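Local coordinates for protein butyryl-CoA dehydrogenase (Marinomonas mediterranea, PDB 6CXT) that adopts the acyl-CoA dehydrogenase fold and binds flavin-adenine dinucleotide, with FK4 held in an adjoining pocket, at residues Trp241-Leu246 and Asp367-Leu372; Ala315-Lys320 and Glu371-Arg376. One frame throughout, in Å; residues are numbered along the deposited sequence.

Contact 1 (Trp241-Leu246 and Asp367-Leu372); sequences WERCCL and DIQREL. With FK4 (S-[2-({N-[(2R)-2-hydroxy-4-{[(R)-hydroxy(oxo)-lambda~5~-phosphanyl]oxy}-3,3-dimethylbutanoyl]-beta-alanyl}amino)ethyl] 1H-pyrrole-2-carbothioate), chain C.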
loop_
_atom_site.group_PDB
_atom_site.type_symbol
_atom_site.label_atom_id
_atom_site.label_comp_id
_atom_site.label_asym_id
_atom_site.label_seq_id
_atom_site.Cartn_x
_atom_site.Cartn_y
_atom_site.Cartn_z
ATOM N N TRP B 241 -6.631 -14.654 25.029
ATOM C CA TRP B 241 -7.409 -15.738 24.486
ATOM C C TRP B 241 -8.223 -15.310 23.245
ATOM O O TRP B 241 -8.261 -16.036 22.248
ATOM C CB TRP B 241 -8.415 -16.298 25.542
ATOM C CG TRP B 241 -7.747 -17.268 26.483
ATOM C CD1 TRP B 241 -7.384 -17.045 27.809
ATOM C CD2 TRP B 241 -7.371 -18.601 26.179
ATOM N NE1 TRP B 241 -6.783 -18.169 28.324
ATOM C CE2 TRP B 241 -6.770 -19.147 27.361
ATOM C CE3 TRP B 241 -7.463 -19.399 25.028
ATOM C CZ2 TRP B 241 -6.235 -20.418 27.390
ATOM C CZ3 TRP B 241 -6.976 -20.668 25.072
ATOM C CH2 TRP B 241 -6.374 -21.184 26.267
ATOM N N GLU B 242 -8.899 -14.192 23.351
ATOM C CA GLU B 242 -9.822 -13.756 22.281
ATOM C C GLU B 242 -9.036 -13.346 21.008
ATOM O O GLU B 242 -9.349 -13.779 19.903
ATOM C CB GLU B 242 -10.665 -12.591 22.761
ATOM C CG GLU B 242 -11.742 -12.234 21.754
ATOM C CD GLU B 242 -12.627 -11.120 22.256
ATOM O OE1 GLU B 242 -13.614 -11.426 22.938
ATOM O OE2 GLU B 242 -12.370 -9.935 21.974
ATOM N N ARG B 243 -7.999 -12.535 21.187
ATOM C CA ARG B 243 -7.206 -12.015 20.057
ATOM C C ARG B 243 -6.544 -13.178 19.330
ATOM O O ARG B 243 -6.343 -13.115 18.123
ATOM C CB ARG B 243 -6.160 -11.025 20.573
ATOM C CG ARG B 243 -6.759 -9.663 20.967
ATOM C CD ARG B 243 -5.651 -8.856 21.653
ATOM N NE ARG B 243 -6.230 -7.671 22.271
ATOM C CZ ARG B 243 -5.640 -6.958 23.247
ATOM N NH1 ARG B 243 -4.473 -7.344 23.744
ATOM N NH2 ARG B 243 -6.242 -5.873 23.741
ATOM N N CYS B 244 -6.216 -14.238 20.072
ATOM C CA CYS B 244 -5.588 -15.427 19.503
ATOM C C CYS B 244 -6.601 -16.339 18.802
ATOM O O CYS B 244 -6.437 -16.675 17.586
ATOM C CB CYS B 244 -4.862 -16.238 20.590
ATOM S SG CYS B 244 -3.922 -17.668 19.969
ATOM N N CYS B 245 -7.639 -16.757 19.526
ATOM C CA CYS B 245 -8.479 -17.839 19.064
ATOM C C CYS B 245 -9.681 -17.367 18.261
ATOM O O CYS B 245 -10.089 -18.048 17.352
ATOM C CB CYS B 245 -8.982 -18.676 20.259
ATOM S SG CYS B 245 -7.591 -19.378 21.229
ATOM N N LEU B 246 -10.286 -16.236 18.632
ATOM C CA LEU B 246 -11.507 -15.796 17.955
ATOM C C LEU B 246 -11.179 -15.533 16.464
ATOM O O LEU B 246 -11.962 -15.858 15.572
ATOM C CB LEU B 246 -12.112 -14.569 18.643
ATOM C CG LEU B 246 -13.396 -13.950 18.042
ATOM C CD1 LEU B 246 -14.221 -13.243 19.127
ATOM C CD2 LEU B 246 -13.073 -12.931 16.906
ATOM N N ASP B 367 -4.549 -0.064 15.594
ATOM C CA ASP B 367 -3.587 0.884 16.210
ATOM C C ASP B 367 -3.139 0.386 17.568
ATOM O O ASP B 367 -1.967 0.531 17.897
ATOM C CB ASP B 367 -4.196 2.272 16.319
ATOM C CG ASP B 367 -4.647 2.806 14.952
ATOM O OD1 ASP B 367 -3.863 2.632 13.958
ATOM O OD2 ASP B 367 -5.759 3.370 14.862
ATOM N N ILE B 368 -4.072 -0.220 18.342
ATOM C CA ILE B 368 -3.725 -0.749 19.667
ATOM C C ILE B 368 -2.854 -1.983 19.558
ATOM O O ILE B 368 -1.888 -2.186 20.310
ATOM C CB ILE B 368 -5.029 -1.044 20.455
ATOM C CG1 ILE B 368 -5.699 0.249 20.888
ATOM C CG2 ILE B 368 -4.829 -2.024 21.624
ATOM C CD1 ILE B 368 -4.848 1.417 21.310
ATOM N N GLN B 369 -3.156 -2.843 18.577
ATOM C CA GLN B 369 -2.256 -3.990 18.350
ATOM C C GLN B 369 -0.826 -3.497 18.077
ATOM O O GLN B 369 0.130 -4.114 18.553
ATOM C CB GLN B 369 -2.742 -4.903 17.175
ATOM C CG GLN B 369 -4.184 -5.407 17.315
ATOM C CD GLN B 369 -4.453 -6.127 18.676
ATOM O OE1 GLN B 369 -3.660 -6.950 19.157
ATOM N NE2 GLN B 369 -5.575 -5.814 19.270
ATOM N N ARG B 370 -0.674 -2.439 17.293
ATOM C CA ARG B 370 0.686 -1.952 17.039
ATOM C C ARG B 370 1.304 -1.355 18.307
ATOM O O ARG B 370 2.501 -1.523 18.515
ATOM C CB ARG B 370 0.717 -0.926 15.928
ATOM C CG ARG B 370 0.430 -1.670 14.566
ATOM C CD ARG B 370 0.760 -0.673 13.410
ATOM N NE ARG B 370 0.371 -1.315 12.119
ATOM C CZ ARG B 370 -0.825 -1.183 11.509
ATOM N NH1 ARG B 370 -1.809 -0.442 12.041
ATOM N NH2 ARG B 370 -1.056 -1.866 10.365
ATOM N N GLU B 371 0.489 -0.692 19.128
ATOM C CA GLU B 371 0.993 -0.281 20.452
ATOM C C GLU B 371 1.548 -1.443 21.251
ATOM O O GLU B 371 2.646 -1.338 21.817
ATOM C CB GLU B 371 -0.061 0.487 21.276
ATOM C CG GLU B 371 -0.292 1.854 20.723
ATOM C CD GLU B 371 0.917 2.749 20.922
ATOM O OE1 GLU B 371 1.156 3.236 22.033
ATOM O OE2 GLU B 371 1.658 2.987 19.972
ATOM N N LEU B 372 0.804 -2.542 21.310
ATOM C CA LEU B 372 1.280 -3.710 22.003
ATOM C C LEU B 372 2.509 -4.320 21.362
ATOM O O LEU B 372 3.443 -4.721 22.039
ATOM C CB LEU B 372 0.198 -4.795 22.024
ATOM C CG LEU B 372 -0.948 -4.349 22.959
ATOM C CD1 LEU B 372 -2.282 -5.031 22.569
ATOM C CD2 LEU B 372 -0.480 -4.690 24.384
HETATM O O01 FK4 C . -1.777 -5.476 28.179
HETATM P P02 FK4 C . -2.361 -4.295 29.022
HETATM O O03 FK4 C . -3.275 -3.270 28.263
HETATM C C04 FK4 C . -2.962 -2.931 26.943
HETATM C C05 FK4 C . -3.436 -1.579 26.502
HETATM C C06 FK4 C . -3.043 -1.408 25.010
HETATM C C07 FK4 C . -2.740 -0.519 27.397
HETATM C C08 FK4 C . -4.964 -1.410 26.707
HETATM O O09 FK4 C . -5.383 -0.069 26.619
HETATM C C10 FK4 C . -5.809 -2.311 25.783
HETATM N N11 FK4 C . -6.697 -1.565 24.903
HETATM C C12 FK4 C . -7.500 -2.299 23.991
HETATM C C13 FK4 C . -8.884 -2.640 24.586
HETATM C C14 FK4 C . -9.481 -3.844 23.993
HETATM N N15 FK4 C . -10.877 -3.794 24.080
HETATM C C16 FK4 C . -11.665 -4.941 23.625
HETATM C C17 FK4 C . -13.003 -5.047 24.383
HETATM S S18 FK4 C . -13.748 -6.645 24.224
HETATM C C19 FK4 C . -14.030 -6.775 22.458
HETATM C C20 FK4 C . -14.844 -7.998 22.310
HETATM C C21 FK4 C . -15.544 -8.427 21.205
HETATM C C22 FK4 C . -16.117 -9.661 21.577
HETATM C C23 FK4 C . -15.753 -9.945 22.917
HETATM N N24 FK4 C . -14.970 -8.948 23.378
HETATM O O25 FK4 C . -14.001 -5.736 21.760
HETATM O O26 FK4 C . -8.848 -4.788 23.526
HETATM O O27 FK4 C . -5.727 -3.584 25.709
HETATM O O28 FK4 C . -3.166 -4.887 30.132
#
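Arg243 of helix 231-245 reaches across to Gln369 and Leu372 of helix 366-377 in a buried, side-chain-only contact within the C-terminal helical domain, beside the pocket that holds FK4. The backbones stay apart: the nearest CA pair, Arg243 and Gln369, is separated by 9.6 Å. The arginine chain is extended from CG to NE (chi2 172°), which carries the guanidinium between the second helix and the ligand. There NH2 donates two hydrogen bonds to FK4, one to O26 at 2.8 Å and one to O27 at 3.1 Å, both moderately bent. O26 lies at the guanidinium edge, near its plane. NH1 instead meets a methyl, Leu372 CD1, at 3.4 Å, the two side chains crossing at about a right angle. Gln369 bends at chi2 (-54°) to bring its amide up obliquely to the guanidinium, with NE2 3.6 Å from Arg243 NE and the two planes 72° apart. Both nitrogens are donors and do not bond each other; NE gives its hydrogen to the carbonyl of Ser363 and NE2 to that of Gly364. Ile368 CG2 packs against FK4 C12 at 3.6 Å. Arg243 therefore faces carbonyl oxygens through both NE and NH2, which should fix the rotation of the guanidinium, while burying Gln369 OE1 with no polar partner probably costs some energy.

Contact 2 (Ala315-Lys320 and Glu371-Arg376); sequences AVAMSK and ELICNR
Ala317 and Met318 of helix 313-338 pack against Leu372 and Ile373 of helix 366-377 in a purely apolar contact. Segments 315-320 and 371-376 run roughly antiparallel, with 148° between their directions and axes approaching to 8.9 Å. Ala317 and Ile373 face each other at the closest point, their CA atoms 6.4 Å apart, a spacing the small alanine permits. No hydrogen bond crosses the interface; the backbone bonds seen within the segments, such as Ser319 N to Ala315 O, run along each helix.

The packing is aliphatic and centres on Ile373, which touches with CG1, CG2 and CD1. CG1 lies against Ala317 CB at 3.8 Å. CG2 stands anti to the backbone N and meets Met318 CE at 3.7 Å, whereas CD1 approaches Met318 CG at 3.8 Å. Met318 crosses the isoleucine at about a right angle; its chain is extended beyond CG (chi2 -171°, chi3 169°), so its CG and terminal CE bear on different branches of Ile373. Ala317 CB also touches Leu372 CB at 4.2 Å, a looser contact on the flank of Ile373.

Around this apolar seam, helix 279-306 backs 315-320, with Met298 against Met318, and helix 231-245 meets Val316 and Leu372. Ala286 of a second subunit packs on Ile373, and Leu36 of the alpha/beta hydrolase fold protein lies against Leu372, placing this helix pair between its own bundle and two other chains.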
loop_
_atom_site.group_PDB
_atom_site.type_symbol
_atom_site.label_atom_id
_atom_site.label_comp_id
_atom_site.label_asym_id
_atom_site.label_seq_id
_atom_site.Cartn_x
_atom_site.Cartn_y
_atom_site.Cartn_z
ATOM N N ALA B 315 3.249 -12.157 19.585
ATOM C CA ALA B 315 2.787 -13.043 18.529
ATOM C C ALA B 315 1.280 -12.957 18.355
ATOM O O ALA B 315 0.767 -13.053 17.213
ATOM C CB ALA B 315 3.174 -14.489 18.800
ATOM N N VAL B 316 0.555 -12.850 19.480
ATOM C CA VAL B 316 -0.916 -12.759 19.413
ATOM C C VAL B 316 -1.364 -11.435 18.801
ATOM O O VAL B 316 -2.278 -11.387 17.945
ATOM C CB VAL B 316 -1.566 -13.030 20.818
ATOM C CG1 VAL B 316 -3.051 -12.614 20.817
ATOM C CG2 VAL B 316 -1.460 -14.513 21.144
ATOM N N ALA B 317 -0.741 -10.348 19.220
ATOM C CA ALA B 317 -1.107 -9.077 18.650
ATOM C C ALA B 317 -0.748 -9.054 17.116
ATOM O O ALA B 317 -1.519 -8.497 16.326
ATOM C CB ALA B 317 -0.378 -7.943 19.364
ATOM N N MET B 318 0.416 -9.603 16.730
ATOM C CA MET B 318 0.753 -9.647 15.301
ATOM C C MET B 318 -0.286 -10.467 14.523
ATOM O O MET B 318 -0.677 -10.078 13.414
ATOM C CB MET B 318 2.161 -10.229 15.096
ATOM C CG MET B 318 3.249 -9.276 15.593
ATOM S SD MET B 318 4.834 -9.979 15.052
ATOM C CE MET B 318 5.852 -8.547 15.449
ATOM N N SER B 319 -0.723 -11.588 15.070
ATOM C CA SER B 319 -1.676 -12.444 14.405
ATOM C C SER B 319 -3.011 -11.776 14.247
ATOM O O SER B 319 -3.622 -11.801 13.136
ATOM C CB SER B 319 -1.811 -13.733 15.196
ATOM O OG SER B 319 -2.772 -14.594 14.641
ATOM N N LYS B 320 -3.491 -11.153 15.348
ATOM C CA LYS B 320 -4.801 -10.447 15.331
ATOM C C LYS B 320 -4.744 -9.368 14.218
ATOM O O LYS B 320 -5.684 -9.202 13.402
ATOM C CB LYS B 320 -5.034 -9.736 16.701
ATOM C CG LYS B 320 -6.457 -9.225 16.919
ATOM C CD LYS B 320 -6.818 -7.949 16.162
ATOM C CE LYS B 320 -8.038 -7.286 16.780
ATOM N NZ LYS B 320 -8.534 -6.040 16.085
ATOM N N GLU B 371 0.489 -0.692 19.128
ATOM C CA GLU B 371 0.993 -0.281 20.452
ATOM C C GLU B 371 1.548 -1.443 21.251
ATOM O O GLU B 371 2.646 -1.338 21.817
ATOM C CB GLU B 371 -0.061 0.487 21.276
ATOM C CG GLU B 371 -0.292 1.854 20.723
ATOM C CD GLU B 371 0.917 2.749 20.922
ATOM O OE1 GLU B 371 1.156 3.236 22.033
ATOM O OE2 GLU B 371 1.658 2.987 19.972
ATOM N N LEU B 372 0.804 -2.542 21.310
ATOM C CA LEU B 372 1.280 -3.710 22.003
ATOM C C LEU B 372 2.509 -4.320 21.362
ATOM O O LEU B 372 3.443 -4.721 22.039
ATOM C CB LEU B 372 0.198 -4.795 22.024
ATOM C CG LEU B 372 -0.948 -4.349 22.959
ATOM C CD1 LEU B 372 -2.282 -5.031 22.569
ATOM C CD2 LEU B 372 -0.480 -4.690 24.384
ATOM N N ILE B 373 2.492 -4.449 20.034
ATOM C CA ILE B 373 3.709 -4.965 19.374
ATOM C C ILE B 373 4.954 -4.095 19.717
ATOM O O ILE B 373 6.001 -4.663 20.041
ATOM C CB ILE B 373 3.466 -5.024 17.829
ATOM C CG1 ILE B 373 2.389 -6.097 17.521
ATOM C CG2 ILE B 373 4.778 -5.358 17.086
ATOM C CD1 ILE B 373 1.650 -5.864 16.174
ATOM N N CYS B 374 4.837 -2.783 19.587
ATOM C CA CYS B 374 5.921 -1.846 19.848
ATOM C C CYS B 374 6.437 -2.052 21.280
ATOM O O CYS B 374 7.653 -2.158 21.493
ATOM C CB CYS B 374 5.441 -0.394 19.762
ATOM S SG CYS B 374 5.133 0.078 18.031
ATOM N N ASN B 375 5.491 -2.198 22.220
ATOM C CA ASN B 375 5.880 -2.433 23.605
ATOM C C ASN B 375 6.669 -3.740 23.768
ATOM O O ASN B 375 7.770 -3.739 24.376
ATOM C CB ASN B 375 4.629 -2.394 24.501
ATOM C CG ASN B 375 4.951 -2.744 25.953
ATOM O OD1 ASN B 375 4.800 -3.888 26.346
ATOM N ND2 ASN B 375 5.470 -1.770 26.712
ATOM N N ARG B 376 6.169 -4.846 23.189
ATOM C CA ARG B 376 6.880 -6.100 23.245
ATOM C C ARG B 376 8.188 -6.125 22.468
ATOM O O ARG B 376 9.056 -6.940 22.760
ATOM C CB ARG B 376 5.983 -7.300 22.844
ATOM C CG ARG B 376 4.800 -7.537 23.758
ATOM C CD ARG B 376 5.246 -7.571 25.251
ATOM N NE ARG B 376 4.176 -8.029 26.153
ATOM C CZ ARG B 376 3.119 -7.332 26.587
ATOM N NH1 ARG B 376 2.887 -6.073 26.212
ATOM N NH2 ARG B 376 2.254 -7.940 27.432
#

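Overall arrangement
Contacts 1 and 2 use the same helix, 366-377, and their centres lie about 6 Å apart. Leu372 belongs to both: its CD1 and CD2 face the arginine and FK4, and its CB faces helix 313-338. Segments 241-246 and 315-320 also meet directly, Arg243 CB lying 3.5 Å from Val316 CG1, and Gln369 OE1 comes within 3.4 Å of Ala317 CA. Three helices, 231-245, 313-338 and 366-377, thus converge beside the FK4 pocket. Contact 1 brings the polar grip on FK4, through Arg243, whose side chain is about 8 Å from FAD; contact 2 is wholly apolar, reaching FK4 through Leu372, whose side chain lies about 4 Å from it.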